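Local coordinates for protein putative polyketide cyclase (Silicibacter sp. TM1040, PDB 3F8H) that is of unknown function but has a SnoaL-like domain and is a putative polyketide cyclase, which would close rings in polyketide chains, at residues A[39-51]-A[126-138]. Sequence-based numbering, arbitrary orientation.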
# COMPACT_ATOMS: atom_id res chain seq x y z
N MSE A 39 -0.80 11.56 -17.66
CA MSE A 39 -1.44 10.76 -16.59
C MSE A 39 -2.89 10.52 -16.90
O MSE A 39 -3.43 9.40 -16.80
CB MSE A 39 -1.34 11.47 -15.25
CG MSE A 39 0.07 11.63 -14.77
SE MSE A 39 0.21 12.82 -13.19
CE MSE A 39 -0.60 11.63 -11.92
N LEU A 40 -3.54 11.59 -17.34
CA LEU A 40 -4.97 11.53 -17.63
C LEU A 40 -5.27 10.54 -18.74
O LEU A 40 -6.30 9.84 -18.73
CB LEU A 40 -5.52 12.93 -17.99
CG LEU A 40 -5.62 13.87 -16.80
CD1 LEU A 40 -5.72 15.34 -17.27
CD2 LEU A 40 -6.78 13.44 -15.90
N ALA A 41 -4.34 10.49 -19.67
CA ALA A 41 -4.45 9.62 -20.84
C ALA A 41 -4.39 8.10 -20.45
O ALA A 41 -4.82 7.21 -21.20
CB ALA A 41 -3.33 9.98 -21.88
N CYS A 42 -3.87 7.84 -19.27
CA CYS A 42 -3.73 6.47 -18.75
C CYS A 42 -4.98 5.98 -18.04
O CYS A 42 -5.10 4.81 -17.67
CB CYS A 42 -2.60 6.42 -17.73
SG CYS A 42 -0.99 6.56 -18.46
N LEU A 43 -5.91 6.90 -17.85
CA LEU A 43 -7.12 6.62 -17.10
C LEU A 43 -8.38 6.45 -17.91
O LEU A 43 -8.58 7.09 -18.93
CB LEU A 43 -7.40 7.76 -16.11
CG LEU A 43 -6.23 8.30 -15.31
CD1 LEU A 43 -6.72 9.42 -14.47
CD2 LEU A 43 -5.51 7.22 -14.41
N SER A 44 -9.27 5.61 -17.38
CA SER A 44 -10.62 5.46 -17.95
C SER A 44 -11.50 6.65 -17.56
O SER A 44 -11.24 7.35 -16.58
CB SER A 44 -11.31 4.16 -17.49
OG SER A 44 -11.60 4.23 -16.11
N GLU A 45 -12.55 6.86 -18.35
CA GLU A 45 -13.49 7.95 -18.14
C GLU A 45 -14.18 7.78 -16.81
O GLU A 45 -14.61 8.74 -16.17
CB GLU A 45 -14.52 8.01 -19.27
CG GLU A 45 -13.94 8.48 -20.60
CD GLU A 45 -13.68 9.97 -20.61
OE1 GLU A 45 -13.85 10.59 -19.55
OE2 GLU A 45 -13.36 10.52 -21.69
N ASP A 46 -14.25 6.55 -16.36
CA ASP A 46 -14.94 6.23 -15.08
C ASP A 46 -13.98 5.93 -13.91
O ASP A 46 -14.32 5.36 -12.88
CB ASP A 46 -15.92 5.11 -15.29
CG ASP A 46 -15.27 3.83 -15.73
OD1 ASP A 46 -14.10 3.85 -16.16
OD2 ASP A 46 -15.96 2.80 -15.64
N VAL A 47 -12.77 6.40 -14.06
CA VAL A 47 -11.74 6.16 -13.04
C VAL A 47 -12.22 6.55 -11.62
O VAL A 47 -12.80 7.62 -11.40
CB VAL A 47 -10.43 6.86 -13.37
CG1 VAL A 47 -10.64 8.41 -13.35
CG2 VAL A 47 -9.30 6.36 -12.43
N ALA A 48 -12.00 5.62 -10.70
CA ALA A 48 -12.29 5.78 -9.30
C ALA A 48 -11.00 5.97 -8.55
O ALA A 48 -10.23 5.04 -8.34
CB ALA A 48 -13.11 4.59 -8.73
N HIS A 49 -10.83 7.22 -8.08
CA HIS A 49 -9.69 7.65 -7.30
C HIS A 49 -10.09 7.61 -5.83
O HIS A 49 -10.88 8.40 -5.32
CB HIS A 49 -9.25 9.02 -7.75
CG HIS A 49 -8.12 9.60 -6.96
ND1 HIS A 49 -7.95 10.97 -6.82
CD2 HIS A 49 -7.11 9.02 -6.28
CE1 HIS A 49 -6.88 11.20 -6.10
NE2 HIS A 49 -6.35 10.04 -5.74
N HIS A 50 -9.54 6.61 -5.17
CA HIS A 50 -9.85 6.33 -3.77
C HIS A 50 -8.95 7.13 -2.87
O HIS A 50 -7.85 6.72 -2.57
CB HIS A 50 -9.71 4.84 -3.44
CG HIS A 50 -10.76 3.98 -4.09
ND1 HIS A 50 -11.55 3.10 -3.38
CD2 HIS A 50 -11.15 3.87 -5.38
CE1 HIS A 50 -12.37 2.48 -4.21
NE2 HIS A 50 -12.15 2.92 -5.43
N VAL A 51 -9.45 8.29 -2.45
CA VAL A 51 -8.68 9.15 -1.54
C VAL A 51 -8.85 8.50 -0.16
O VAL A 51 -7.90 8.25 0.59
CB VAL A 51 -9.14 10.59 -1.61
CG1 VAL A 51 -8.45 11.40 -0.50
CG2 VAL A 51 -8.82 11.14 -3.04
N ASP A 126 -6.68 -0.99 -10.48
CA ASP A 126 -7.49 -1.86 -11.32
C ASP A 126 -7.35 -1.28 -12.74
O ASP A 126 -7.22 -0.08 -12.93
CB ASP A 126 -8.97 -1.87 -11.01
CG ASP A 126 -9.33 -2.38 -9.62
OD1 ASP A 126 -8.57 -3.09 -8.97
OD2 ASP A 126 -10.46 -2.03 -9.18
N LEU A 127 -7.40 -2.15 -13.73
CA LEU A 127 -7.35 -1.74 -15.15
C LEU A 127 -8.35 -2.52 -15.97
O LEU A 127 -8.63 -3.66 -15.68
CB LEU A 127 -5.96 -1.99 -15.73
CG LEU A 127 -4.74 -1.30 -15.08
CD1 LEU A 127 -4.04 -2.28 -14.10
CD2 LEU A 127 -3.79 -0.85 -16.16
N ARG A 128 -8.86 -1.86 -16.99
CA ARG A 128 -9.76 -2.47 -17.94
C ARG A 128 -9.43 -1.92 -19.35
O ARG A 128 -9.24 -0.72 -19.54
CB ARG A 128 -11.20 -2.19 -17.56
CG ARG A 128 -12.22 -2.72 -18.56
CD ARG A 128 -13.62 -2.15 -18.28
NE ARG A 128 -13.68 -0.69 -18.47
CZ ARG A 128 -14.06 0.20 -17.54
NH1 ARG A 128 -14.48 -0.20 -16.35
NH2 ARG A 128 -14.06 1.49 -17.83
N ASP A 129 -9.27 -2.83 -20.29
CA ASP A 129 -8.96 -2.46 -21.67
C ASP A 129 -7.74 -1.56 -21.73
O ASP A 129 -7.67 -0.63 -22.54
CB ASP A 129 -10.13 -1.73 -22.28
CG ASP A 129 -11.34 -2.61 -22.50
OD1 ASP A 129 -11.20 -3.85 -22.51
OD2 ASP A 129 -12.44 -2.05 -22.71
N GLY A 130 -6.84 -1.79 -20.80
CA GLY A 130 -5.53 -1.09 -20.77
C GLY A 130 -5.47 0.25 -20.05
O GLY A 130 -4.44 0.95 -20.03
N LEU A 131 -6.59 0.62 -19.49
CA LEU A 131 -6.73 1.85 -18.79
C LEU A 131 -6.99 1.66 -17.30
O LEU A 131 -7.66 0.76 -16.86
CB LEU A 131 -7.85 2.67 -19.42
CG LEU A 131 -7.57 3.03 -20.90
CD1 LEU A 131 -8.74 3.75 -21.51
CD2 LEU A 131 -6.29 3.89 -20.97
N ILE A 132 -6.44 2.57 -16.52
CA ILE A 132 -6.61 2.55 -15.08
C ILE A 132 -8.03 2.93 -14.70
O ILE A 132 -8.49 4.02 -15.03
CB ILE A 132 -5.63 3.50 -14.38
CG1 ILE A 132 -4.19 3.02 -14.61
CG2 ILE A 132 -5.98 3.59 -12.86
CD1 ILE A 132 -3.12 4.10 -14.28
N THR A 133 -8.72 2.03 -14.02
CA THR A 133 -10.11 2.27 -13.62
C THR A 133 -10.25 2.55 -12.12
O THR A 133 -11.33 2.92 -11.61
CB THR A 133 -11.02 1.06 -13.96
OG1 THR A 133 -10.56 -0.09 -13.25
CG2 THR A 133 -11.05 0.79 -15.51
N ARG A 134 -9.17 2.27 -11.43
CA ARG A 134 -9.05 2.57 -10.01
C ARG A 134 -7.62 2.76 -9.59
O ARG A 134 -6.72 2.04 -10.02
CB ARG A 134 -9.58 1.43 -9.13
CG ARG A 134 -9.15 1.73 -7.70
CD ARG A 134 -9.51 0.71 -6.74
NE ARG A 134 -8.88 -0.60 -6.92
CZ ARG A 134 -7.91 -1.12 -6.17
NH1 ARG A 134 -7.36 -0.44 -5.16
NH2 ARG A 134 -7.50 -2.34 -6.44
N VAL A 135 -7.47 3.72 -8.69
CA VAL A 135 -6.19 4.14 -8.11
C VAL A 135 -6.33 4.36 -6.62
O VAL A 135 -7.17 5.15 -6.20
CB VAL A 135 -5.74 5.53 -8.67
CG1 VAL A 135 -4.57 6.07 -7.88
CG2 VAL A 135 -5.41 5.47 -10.14
N THR A 136 -5.51 3.66 -5.84
CA THR A 136 -5.42 3.85 -4.38
C THR A 136 -3.95 3.96 -4.02
O THR A 136 -3.15 3.21 -4.50
CB THR A 136 -6.04 2.73 -3.50
OG1 THR A 136 -7.31 2.29 -4.02
CG2 THR A 136 -6.26 3.28 -2.11
N THR A 137 -3.62 4.92 -3.17
CA THR A 137 -2.23 5.17 -2.76
C THR A 137 -2.12 5.24 -1.27
O THR A 137 -2.98 5.81 -0.59
CB THR A 137 -1.70 6.41 -3.46
OG1 THR A 137 -1.63 6.14 -4.89
CG2 THR A 137 -0.29 6.77 -2.95
N TYR A 138 -1.11 4.57 -0.76
CA TYR A 138 -0.87 4.55 0.68
C TYR A 138 0.53 5.01 1.00
O TYR A 138 1.49 4.83 0.22
CB TYR A 138 -1.00 3.13 1.23
CG TYR A 138 -2.34 2.45 1.07
CD1 TYR A 138 -3.40 2.73 1.91
CD2 TYR A 138 -2.49 1.43 0.16
CE1 TYR A 138 -4.59 2.07 1.79
CE2 TYR A 138 -3.66 0.76 0.02
CZ TYR A 138 -4.72 1.09 0.82
OH TYR A 138 -5.88 0.39 0.68
O HOH W 1 -14.08 2.68 -12.14
O HOH W 2 -5.28 7.36 -2.58
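In the mixed sheet of this SnoaL-like domain, S44 and A48 tie two short strands, 43-44 and 47-50, in parallel to strand 131-138. A type I turn from S44 to V47 separates the two. Before it, S44 N bonds to I132 O (2.9 Å) and I132 N to C42 O; after it, A48 N reaches T133 O from above the carbonyl plane, and H50 N meets V135 O nearly head-on. T133 and R134 form a classic beta bulge opposite D126. On the buried face, L43 CD2 rests on I132 CB (3.7 Å), and L43 also touches F63 of helix 60-73. On the other face, the R134 chain runs beneath H50, its CD over one face of the imidazole, 4.0 Å from the centroid. Bent at chi3 (64°), R134 grips D126 side-on through NE and NH2, while NH1 reaches T136 OG1; NH2 also pairs with E95 of the second subunit. A leucine here would probably leave D126 and that glutamate without this guanidinium and T136 OG1 without its NH1 donor. At the turn, D46 OD1 accepts from both S44 OG and R128 NH2, the latter at 2.9 Å on its syn side, with the carboxylate and guanidinium planes 51° apart.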